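Local coordinates for protein beta-galactosidase (Trichoderma reesei, PDB 3OG2) that probably hydrolyses terminal non-reducing beta-D-galactose residues of beta-D-galactosides, as a family 35 glycoside hydrolase, at residues Lys696-Tyr702 and Pro801-Tyr807; Leu713-Phe719 and Ser818-Thr824. One frame throughout, in Å; residues are numbered along the deposited sequence.

Contact 1 of 2, residues Lys696-Tyr702 and Pro801-Tyr807; sequences KTPVSLY and PRGILDY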
ATOM      1  N   LYS A 696     -28.704  18.734 -17.450  1.00 12.43           N
ATOM      2  CA  LYS A 696     -29.057  18.967 -18.843  1.00 12.75           C
ATOM      3  C   LYS A 696     -30.371  18.281 -19.225  1.00 15.50           C
ATOM      4  O   LYS A 696     -30.946  18.504 -20.268  1.00 20.70           O
ATOM      5  CB  LYS A 696     -27.921  18.467 -19.723  1.00 13.52           C
ATOM      6  CG  LYS A 696     -26.616  19.212 -19.413  1.00 16.43           C
ATOM      7  CD  LYS A 696     -25.504  18.748 -20.358  1.00 20.35           C
ATOM      8  CE  LYS A 696     -24.285  19.682 -20.300  1.00 28.26           C
ATOM      9  NZ  LYS A 696     -23.187  19.266 -21.192  1.00 38.92           N
ATOM     10  N   THR A 697     -30.858  17.396 -18.352  1.00 11.96           N
ATOM     11  CA  THR A 697     -31.990  16.549 -18.603  1.00 11.80           C
ATOM     12  C   THR A 697     -33.164  17.019 -17.750  1.00 11.84           C
ATOM     13  O   THR A 697     -32.945  17.689 -16.736  1.00 12.99           O
ATOM     14  CB  THR A 697     -31.643  15.087 -18.285  1.00 11.25           C
ATOM     15  OG1 THR A 697     -31.077  15.047 -16.963  1.00 13.69           O
ATOM     16  CG2 THR A 697     -30.622  14.524 -19.260  1.00 14.85           C
ATOM     17  N   PRO A 698     -34.382  16.679 -18.127  1.00 12.43           N
ATOM     18  CA  PRO A 698     -35.544  17.122 -17.324  1.00 12.99           C
ATOM     19  C   PRO A 698     -35.632  16.478 -15.948  1.00 12.18           C
ATOM     20  O   PRO A 698     -36.288  17.035 -15.074  1.00 12.77           O
ATOM     21  CB  PRO A 698     -36.738  16.733 -18.179  1.00 16.01           C
ATOM     22  CG  PRO A 698     -36.285  15.928 -19.322  1.00 18.63           C
ATOM     23  CD  PRO A 698     -34.784  15.935 -19.332  1.00 15.24           C
ATOM     24  N   VAL A 699     -35.024  15.321 -15.743  1.00 11.02           N
ATOM     25  CA  VAL A 699     -34.909  14.690 -14.422  1.00  9.62           C
ATOM     26  C   VAL A 699     -33.469  14.293 -14.230  1.00  9.14           C
ATOM     27  O   VAL A 699     -32.737  14.097 -15.208  1.00 11.16           O
ATOM     28  CB  VAL A 699     -35.752  13.427 -14.263  1.00 10.26           C
ATOM     29  CG1 VAL A 699     -37.234  13.833 -14.273  1.00 12.21           C
ATOM     30  CG2 VAL A 699     -35.453  12.385 -15.368  1.00 12.73           C
ATOM     31  N   SER A 700     -33.011  14.204 -12.991  1.00  9.07           N
ATOM     32  CA  SER A 700     -31.665  13.703 -12.733  1.00  8.67           C
ATOM     33  C   SER A 700     -31.559  12.228 -13.094  1.00  8.30           C
ATOM     34  O   SER A 700     -32.402  11.412 -12.681  1.00  8.89           O
ATOM     35  CB  SER A 700     -31.347  13.859 -11.233  1.00  9.24           C
ATOM     36  OG  SER A 700     -30.044  13.300 -11.045  1.00  9.49           O
ATOM     37  N   LEU A 701     -30.493  11.894 -13.802  1.00  7.88           N
ATOM     38  CA  LEU A 701     -30.111  10.498 -14.060  1.00  7.79           C
ATOM     39  C   LEU A 701     -28.721  10.239 -13.528  1.00  7.08           C
ATOM     40  O   LEU A 701     -27.953   9.464 -14.101  1.00  8.34           O
ATOM     41  CB  LEU A 701     -30.242  10.213 -15.564  1.00  8.06           C
ATOM     42  CG  LEU A 701     -31.681  10.403 -16.083  1.00  7.91           C
ATOM     43  CD1 LEU A 701     -31.677  10.316 -17.604  1.00  9.80           C
ATOM     44  CD2 LEU A 701     -32.651   9.393 -15.521  1.00 10.36           C
ATOM     45  N   TYR A 702     -28.426  10.887 -12.401  1.00  7.24           N
ATOM     46  CA  TYR A 702     -27.148  10.719 -11.698  1.00  7.61           C
ATOM     47  C   TYR A 702     -27.344   9.700 -10.590  1.00  6.44           C
ATOM     48  O   TYR A 702     -28.192   9.930  -9.695  1.00  8.16           O
ATOM     49  CB  TYR A 702     -26.711  12.039 -11.067  1.00  7.61           C
ATOM     50  CG  TYR A 702     -26.472  13.180 -12.022  1.00  8.08           C
ATOM     51  CD1 TYR A 702     -26.353  13.034 -13.410  1.00  8.54           C
ATOM     52  CD2 TYR A 702     -26.350  14.446 -11.457  1.00  9.29           C
ATOM     53  CE1 TYR A 702     -26.115  14.150 -14.214  1.00  9.19           C
ATOM     54  CE2 TYR A 702     -26.092  15.564 -12.280  1.00 10.48           C
ATOM     55  CZ  TYR A 702     -25.978  15.406 -13.634  1.00  9.22           C
ATOM     56  OH  TYR A 702     -25.756  16.493 -14.464  1.00 11.24           O
ATOM     57  N   PRO A 801     -20.824  13.064 -11.870  1.00  8.08           N
ATOM     58  CA  PRO A 801     -21.854  12.027 -11.687  1.00  8.44           C
ATOM     59  C   PRO A 801     -21.568  10.758 -12.463  1.00  7.03           C
ATOM     60  O   PRO A 801     -20.704  10.681 -13.353  1.00  7.71           O
ATOM     61  CB  PRO A 801     -23.138  12.702 -12.156  1.00 10.87           C
ATOM     62  CG  PRO A 801     -22.732  13.831 -12.971  1.00 13.36           C
ATOM     63  CD  PRO A 801     -21.327  14.270 -12.532  1.00  9.71           C
ATOM     64  N   ARG A 802     -22.373   9.768 -12.119  1.00  7.74           N
ATOM     65  CA  ARG A 802     -22.346   8.486 -12.850  1.00  7.29           C
ATOM     66  C   ARG A 802     -23.735   8.249 -13.365  1.00  7.36           C
ATOM     67  O   ARG A 802     -24.722   8.402 -12.591  1.00  8.69           O
ATOM     68  CB  ARG A 802     -21.937   7.331 -11.945  1.00  7.75           C
ATOM     69  CG  ARG A 802     -20.557   7.610 -11.314  1.00  8.27           C
ATOM     70  CD  ARG A 802     -19.476   7.469 -12.371  1.00  9.09           C
ATOM     71  NE  ARG A 802     -18.104   7.681 -11.923  1.00  8.52           N
ATOM     72  CZ  ARG A 802     -17.387   8.774 -12.252  1.00  8.32           C
ATOM     73  NH1 ARG A 802     -17.916   9.781 -12.937  1.00  8.66           N
ATOM     74  NH2 ARG A 802     -16.129   8.814 -11.853  1.00  8.54           N
ATOM     75  N   GLY A 803     -23.880   7.862 -14.641  1.00  7.71           N
ATOM     76  CA  GLY A 803     -25.192   7.588 -15.185  1.00  8.53           C
ATOM     77  C   GLY A 803     -25.310   8.281 -16.537  1.00  7.59           C
ATOM     78  O   GLY A 803     -24.411   8.186 -17.396  1.00  9.48           O
ATOM     79  N   ILE A 804     -26.446   8.925 -16.744  1.00  8.34           N
ATOM     80  CA  ILE A 804     -26.753   9.560 -18.032  1.00  7.87           C
ATOM     81  C   ILE A 804     -26.668  11.059 -17.830  1.00  8.65           C
ATOM     82  O   ILE A 804     -27.397  11.632 -17.036  1.00 10.62           O
ATOM     83  CB  ILE A 804     -28.133   9.130 -18.553  1.00  8.49           C
ATOM     84  CG1 ILE A 804     -28.142   7.603 -18.819  1.00  9.66           C
ATOM     85  CG2 ILE A 804     -28.542   9.925 -19.795  1.00  9.77           C
ATOM     86  CD1 ILE A 804     -29.522   7.020 -19.016  1.00  8.53           C
ATOM     87  N   LEU A 805     -25.733  11.687 -18.558  1.00  9.39           N
ATOM     88  CA  LEU A 805     -25.548  13.142 -18.472  1.00  9.34           C
ATOM     89  C   LEU A 805     -26.543  13.870 -19.336  1.00  9.08           C
ATOM     90  O   LEU A 805     -26.870  15.033 -19.033  1.00 10.87           O
ATOM     91  CB  LEU A 805     -24.133  13.491 -19.010  1.00 10.95           C
ATOM     92  CG  LEU A 805     -22.990  12.892 -18.221  1.00 11.03           C
ATOM     93  CD1 LEU A 805     -21.665  13.349 -18.826  1.00 17.35           C
ATOM     94  CD2 LEU A 805     -23.097  13.302 -16.768  1.00 14.87           C
ATOM     95  N   ASP A 806     -26.940  13.301 -20.468  1.00  9.54           N
ATOM     96  CA  ASP A 806     -27.796  14.019 -21.400  1.00  9.59           C
ATOM     97  C   ASP A 806     -28.354  12.988 -22.351  1.00  9.13           C
ATOM     98  O   ASP A 806     -27.787  11.894 -22.543  1.00  9.53           O
ATOM     99  CB  ASP A 806     -27.001  15.049 -22.227  1.00 12.21           C
ATOM    100  CG  ASP A 806     -27.861  16.133 -22.831  1.00 13.27           C
ATOM    101  OD1 ASP A 806     -29.093  16.122 -22.614  1.00 15.96           O
ATOM    102  OD2 ASP A 806     -27.294  17.026 -23.483  1.00 18.48           O
ATOM    103  N   TYR A 807     -29.464  13.299 -22.985  1.00  9.49           N
ATOM    104  CA  TYR A 807     -30.028  12.472 -24.037  1.00 10.31           C
ATOM    105  C   TYR A 807     -30.962  13.321 -24.888  1.00 10.55           C
ATOM    106  O   TYR A 807     -31.435  14.356 -24.472  1.00 11.49           O
ATOM    107  CB  TYR A 807     -30.805  11.283 -23.453  1.00 11.66           C
ATOM    108  CG  TYR A 807     -32.041  11.640 -22.676  1.00 10.79           C
ATOM    109  CD1 TYR A 807     -33.313  11.762 -23.288  1.00 11.60           C
ATOM    110  CD2 TYR A 807     -31.974  11.859 -21.306  1.00 10.90           C
ATOM    111  CE1 TYR A 807     -34.452  12.097 -22.597  1.00 11.60           C
ATOM    112  CE2 TYR A 807     -33.108  12.184 -20.574  1.00 11.18           C
ATOM    113  CZ  TYR A 807     -34.313  12.306 -21.225  1.00 10.18           C
ATOM    114  OH  TYR A 807     -35.423  12.602 -20.487  1.00 11.73           O
TER
HETATM  115  O   HOH W   1     -27.910  16.129 -16.702  1.00 24.14           O
HETATM  116  O   HOH W   2     -29.028  13.572 -15.702  1.00 10.18           O
HETATM  117  O   HOH W   3     -25.535  16.571 -17.243  1.00 44.85           O

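Contact 2 of 2, residues Leu713-Phe719 and Ser818-Thr824; sequences LLFRGRF and SISWKLT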
ATOM      1  N   LEU A 713     -24.709   0.729 -12.807  1.00  8.15           N
ATOM      2  CA  LEU A 713     -26.045   1.299 -12.764  1.00  7.31           C
ATOM      3  C   LEU A 713     -26.871   0.844 -13.961  1.00  7.51           C
ATOM      4  O   LEU A 713     -26.317   0.578 -15.044  1.00  9.20           O
ATOM      5  CB  LEU A 713     -25.928   2.835 -12.840  1.00  8.23           C
ATOM      6  CG  LEU A 713     -25.102   3.506 -11.746  1.00  8.66           C
ATOM      7  CD1 LEU A 713     -25.083   5.017 -12.003  1.00 10.81           C
ATOM      8  CD2 LEU A 713     -25.659   3.162 -10.363  1.00 12.14           C
ATOM      9  N   LEU A 714     -28.186   0.781 -13.779  1.00  7.03           N
ATOM     10  CA  LEU A 714     -29.099   0.507 -14.871  1.00  6.93           C
ATOM     11  C   LEU A 714     -30.188   1.571 -14.909  1.00  6.77           C
ATOM     12  O   LEU A 714     -30.650   2.010 -13.864  1.00  7.89           O
ATOM     13  CB  LEU A 714     -29.747  -0.866 -14.824  1.00  7.80           C
ATOM     14  CG  LEU A 714     -28.825  -2.055 -15.103  1.00  9.49           C
ATOM     15  CD1 LEU A 714     -28.094  -2.481 -13.856  1.00 13.33           C
ATOM     16  CD2 LEU A 714     -29.644  -3.227 -15.680  1.00 11.58           C
ATOM     17  N   PHE A 715     -30.585   1.920 -16.115  1.00  7.64           N
ATOM     18  CA  PHE A 715     -31.658   2.876 -16.335  1.00  6.89           C
ATOM     19  C   PHE A 715     -32.678   2.266 -17.275  1.00  7.09           C
ATOM     20  O   PHE A 715     -32.294   1.564 -18.219  1.00  9.16           O
ATOM     21  CB  PHE A 715     -31.154   4.163 -16.996  1.00  8.47           C
ATOM     22  CG  PHE A 715     -30.106   4.852 -16.140  1.00  7.93           C
ATOM     23  CD1 PHE A 715     -28.756   4.454 -16.168  1.00  8.87           C
ATOM     24  CD2 PHE A 715     -30.485   5.867 -15.292  1.00  9.15           C
ATOM     25  CE1 PHE A 715     -27.859   5.058 -15.294  1.00 10.14           C
ATOM     26  CE2 PHE A 715     -29.615   6.536 -14.434  1.00  8.69           C
ATOM     27  CZ  PHE A 715     -28.309   6.094 -14.460  1.00 10.69           C
ATOM     28  N   ARG A 716     -33.949   2.540 -17.038  1.00  7.02           N
ATOM     29  CA  ARG A 716     -35.010   2.047 -17.949  1.00  8.00           C
ATOM     30  C   ARG A 716     -35.847   3.256 -18.357  1.00  8.01           C
ATOM     31  O   ARG A 716     -36.410   3.935 -17.477  1.00  8.96           O
ATOM     32  CB  ARG A 716     -35.885   0.986 -17.260  1.00  8.12           C
ATOM     33  CG  ARG A 716     -35.062  -0.296 -17.138  1.00 10.30           C
ATOM     34  CD  ARG A 716     -35.789  -1.353 -16.412  1.00  9.98           C
ATOM     35  NE  ARG A 716     -37.078  -1.783 -16.918  1.00  9.67           N
ATOM     36  CZ  ARG A 716     -37.247  -2.661 -17.897  1.00  9.96           C
ATOM     37  NH1 ARG A 716     -36.168  -3.112 -18.563  1.00 10.61           N
ATOM     38  NH2 ARG A 716     -38.440  -3.116 -18.270  1.00 12.12           N
ATOM     39  N   GLY A 717     -35.832   3.537 -19.645  1.00  8.30           N
ATOM     40  CA  GLY A 717     -36.535   4.687 -20.156  1.00  9.23           C
ATOM     41  C   GLY A 717     -37.715   4.295 -21.037  1.00  8.88           C
ATOM     42  O   GLY A 717     -37.526   3.621 -22.074  1.00 10.31           O
ATOM     43  N   ARG A 718     -38.922   4.705 -20.647  1.00  8.59           N
ATOM     44  CA  ARG A 718     -40.126   4.411 -21.413  1.00  9.28           C
ATOM     45  C   ARG A 718     -40.454   5.557 -22.374  1.00  8.90           C
ATOM     46  O   ARG A 718     -40.443   6.734 -21.945  1.00  9.80           O
ATOM     47  CB  ARG A 718     -41.315   4.264 -20.473  1.00 11.13           C
ATOM     48  CG  ARG A 718     -41.406   2.915 -19.798  1.00 12.19           C
ATOM     49  CD  ARG A 718     -42.401   2.970 -18.656  1.00 12.95           C
ATOM     50  NE  ARG A 718     -42.753   1.680 -18.078  1.00 15.80           N
ATOM     51  CZ  ARG A 718     -41.993   0.950 -17.291  1.00 15.92           C
ATOM     52  NH1 ARG A 718     -40.755   1.371 -16.953  1.00 12.74           N
ATOM     53  NH2 ARG A 718     -42.445  -0.222 -16.821  1.00 15.06           N
ATOM     54  N   PHE A 719     -40.797   5.230 -23.604  1.00  9.11           N
ATOM     55  CA  PHE A 719     -41.305   6.245 -24.505  1.00  9.64           C
ATOM     56  C   PHE A 719     -42.384   5.635 -25.398  1.00  9.59           C
ATOM     57  O   PHE A 719     -42.429   4.389 -25.557  1.00 11.03           O
ATOM     58  CB  PHE A 719     -40.189   6.849 -25.385  1.00 10.03           C
ATOM     59  CG  PHE A 719     -39.564   5.912 -26.414  1.00 10.06           C
ATOM     60  CD1 PHE A 719     -38.421   5.162 -26.069  1.00 10.64           C
ATOM     61  CD2 PHE A 719     -40.089   5.803 -27.705  1.00 10.02           C
ATOM     62  CE1 PHE A 719     -37.861   4.334 -27.057  1.00 10.67           C
ATOM     63  CE2 PHE A 719     -39.550   4.970 -28.653  1.00 10.20           C
ATOM     64  CZ  PHE A 719     -38.402   4.239 -28.331  1.00 10.27           C
ATOM     65  N   SER A 818     -40.565  12.391 -25.456  1.00 11.39           N
ATOM     66  CA  SER A 818     -40.278  12.338 -24.028  1.00 11.99           C
ATOM     67  C   SER A 818     -39.972  10.918 -23.581  1.00 10.33           C
ATOM     68  O   SER A 818     -40.541   9.951 -24.064  1.00 12.67           O
ATOM     69  CB  SER A 818     -41.540  12.825 -23.275  1.00 18.65           C
ATOM     70  OG  SER A 818     -41.543  14.237 -23.420  1.00 34.25           O
ATOM     71  N   ILE A 819     -39.088  10.787 -22.615  1.00 10.30           N
ATOM     72  CA  ILE A 819     -38.747   9.509 -21.982  1.00  9.43           C
ATOM     73  C   ILE A 819     -38.958   9.684 -20.488  1.00 10.00           C
ATOM     74  O   ILE A 819     -38.504  10.695 -19.921  1.00 11.72           O
ATOM     75  CB  ILE A 819     -37.297   9.095 -22.242  1.00  9.84           C
ATOM     76  CG1 ILE A 819     -37.003   9.063 -23.770  1.00 11.45           C
ATOM     77  CG2 ILE A 819     -37.021   7.780 -21.549  1.00  9.93           C
ATOM     78  CD1 ILE A 819     -35.545   8.713 -24.060  1.00 12.30           C
ATOM     79  N   SER A 820     -39.645   8.720 -19.884  1.00  9.74           N
ATOM     80  CA  SER A 820     -39.777   8.656 -18.415  1.00 10.65           C
ATOM     81  C   SER A 820     -38.897   7.528 -17.920  1.00  8.06           C
ATOM     82  O   SER A 820     -38.801   6.481 -18.577  1.00 11.21           O
ATOM     83  CB  SER A 820     -41.229   8.479 -17.960  1.00 14.03           C
ATOM     84  OG  SER A 820     -41.688   7.198 -18.279  1.00 21.94           O
ATOM     85  N   TRP A 821     -38.263   7.746 -16.743  1.00  8.08           N
ATOM     86  CA  TRP A 821     -37.153   6.896 -16.354  1.00  8.33           C
ATOM     87  C   TRP A 821     -37.307   6.236 -15.003  1.00  7.20           C
ATOM     88  O   TRP A 821     -37.871   6.817 -14.061  1.00  9.08           O
ATOM     89  CB  TRP A 821     -35.904   7.764 -16.278  1.00  8.15           C
ATOM     90  CG  TRP A 821     -35.450   8.348 -17.581  1.00  8.49           C
ATOM     91  CD1 TRP A 821     -35.788   9.606 -18.062  1.00  8.75           C
ATOM     92  CD2 TRP A 821     -34.589   7.738 -18.544  1.00  8.84           C
ATOM     93  NE1 TRP A 821     -35.173   9.799 -19.282  1.00 10.38           N
ATOM     94  CE2 TRP A 821     -34.437   8.686 -19.608  1.00 11.12           C
ATOM     95  CE3 TRP A 821     -33.935   6.484 -18.612  1.00 10.29           C
ATOM     96  CZ2 TRP A 821     -33.653   8.426 -20.726  1.00 10.52           C
ATOM     97  CZ3 TRP A 821     -33.132   6.216 -19.756  1.00 10.11           C
ATOM     98  CH2 TRP A 821     -33.023   7.200 -20.781  1.00 10.61           C
ATOM     99  N   LYS A 822     -36.704   5.067 -14.867  1.00  7.72           N
ATOM    100  CA  LYS A 822     -36.460   4.400 -13.593  1.00  7.98           C
ATOM    101  C   LYS A 822     -34.959   4.051 -13.575  1.00  6.86           C
ATOM    102  O   LYS A 822     -34.290   4.024 -14.637  1.00  7.34           O
ATOM    103  CB  LYS A 822     -37.257   3.104 -13.464  1.00  8.13           C
ATOM    104  CG  LYS A 822     -38.751   3.370 -13.629  1.00  8.84           C
ATOM    105  CD  LYS A 822     -39.537   2.134 -13.226  1.00 10.31           C
ATOM    106  CE  LYS A 822     -41.038   2.345 -13.494  1.00 10.33           C
ATOM    107  NZ  LYS A 822     -41.811   1.200 -12.910  1.00 10.76           N
ATOM    108  N   LEU A 823     -34.422   3.836 -12.360  1.00  6.91           N
ATOM    109  CA  LEU A 823     -32.983   3.498 -12.290  1.00  7.04           C
ATOM    110  C   LEU A 823     -32.736   2.604 -11.105  1.00  6.98           C
ATOM    111  O   LEU A 823     -33.524   2.548 -10.159  1.00  8.13           O
ATOM    112  CB  LEU A 823     -32.095   4.746 -12.238  1.00  7.42           C
ATOM    113  CG  LEU A 823     -31.841   5.348 -10.826  1.00  8.40           C
ATOM    114  CD1 LEU A 823     -30.718   6.373 -10.925  1.00 10.85           C
ATOM    115  CD2 LEU A 823     -33.094   5.950 -10.180  1.00 10.84           C
ATOM    116  N   THR A 824     -31.588   1.918 -11.145  1.00  7.40           N
ATOM    117  CA  THR A 824     -31.092   1.266  -9.944  1.00  7.72           C
ATOM    118  C   THR A 824     -29.558   1.195  -9.967  1.00  6.79           C
ATOM    119  O   THR A 824     -28.943   1.044 -11.017  1.00  8.26           O
ATOM    120  CB  THR A 824     -31.647  -0.156  -9.781  1.00  8.21           C
ATOM    121  OG1 THR A 824     -31.343  -0.612  -8.455  1.00  9.15           O
ATOM    122  CG2 THR A 824     -31.068  -1.144 -10.812  1.00  9.95           C
TER
HETATM  123  O   HOH W   4     -39.324   3.818 -17.226  1.00 13.42           O

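Contact 1 of 2, residues Lys696-Tyr702 and Pro801-Tyr807
The loop 696-702 arches over the start of strand 803-811, touching it at both ends and leaving a wet gap between. At one end Pro801 points the CB-CG edge of its ring into the face of Tyr702, Pro801 CG standing 3.5 Å from the centroid of the Tyr702 ring, a CH-pi contact. Beside it Leu701 O accepts from Ile804 N (3.1 Å) and also meets Gly803 CA (3.5 Å); a CB on Gly803 would collide with this oxygen, and the backbone angles there by themselves call for glycine. At the other end the ring of Tyr807 sits in a hollow formed by Thr697 CG2, Pro698 CD and Leu701 CD1, the first 3.6 Å from Tyr807 CD2. Water fills the space between: one molecule joins Thr697 OG1 (2.8 Å) and Leu701 N (2.9 Å) to Ile804 O (2.9 Å), and another links Lys696 N and Leu805 O, each at 2.8 Å. Leu805 and Asp806 both face Ser731 of the next strand, a classic beta bulge. This is a loop laid along the outermost strand of the three-stranded antiparallel sheet in an all-beta, galactose-binding-like domain, joined to it by a single bridge, Tyr702 with Gly803.

Contact 2 of 2, residues Leu713-Phe719 and Ser818-Thr824
Six backbone hydrogen bonds tie these antiparallel strands, two at each of the pairs Leu714-Thr824, Arg716-Lys822 and Arg718-Ser820, from 2.7 Å (Arg718 N to Ser820 O) to 3.0 Å (Ser820 N to Arg718 O). A water gives further bonds to Arg716 O (2.9 Å) and Ser820 O (3.0 Å) and accepts from Arg718 NH1 (2.8 Å). Arg718 NH1 and Lys822 NZ, both positive, stand only 4.2 Å apart; Asp677 offsets this, making salt bridges with both and with Arg716. Thr824 OG1 bonds to Tyr1003. On the opposite face of the sheet, at the non-hydrogen-bonded pair Gly717-Trp821, the six-membered ring of Trp821 covers Gly717 CA, 3.9 Å from its centroid, in the space a CB would need; Trp821 NE1 is satisfied by Tyr807. Phe715, Trp821 and Ile819 pack against strand 803-811, Leu714 and Thr824 touch helix 846-850, and strand 713-720 continues the sheet by pairing with 775-782, leaving 820-824 outermost.

In the fold
The centres of contacts 1 and 2 are 11 Å apart, and the two meet directly. Leu701 O lies 3.4 Å from Phe715 CE2 and Gly803 CA 3.5 Å from Phe715 CZ, while Tyr807 OH probably hydrogen-bonds Trp821 NE1 (3.1 Å). Contact 1 thus brings the three-stranded sheet and its loop against the inner face of the five-stranded sheet of contact 2, as in a beta sandwich. Along the chain the segments alternate: 696-702 and 713-719 are followed nearly a hundred residues later by 801-807 and 818-824, in the same order. Both contacts lie away from the galactose-binding residues, such as Glu180 and Glu278; the Lys696 side chain comes within about 4 Å of a bound NAG.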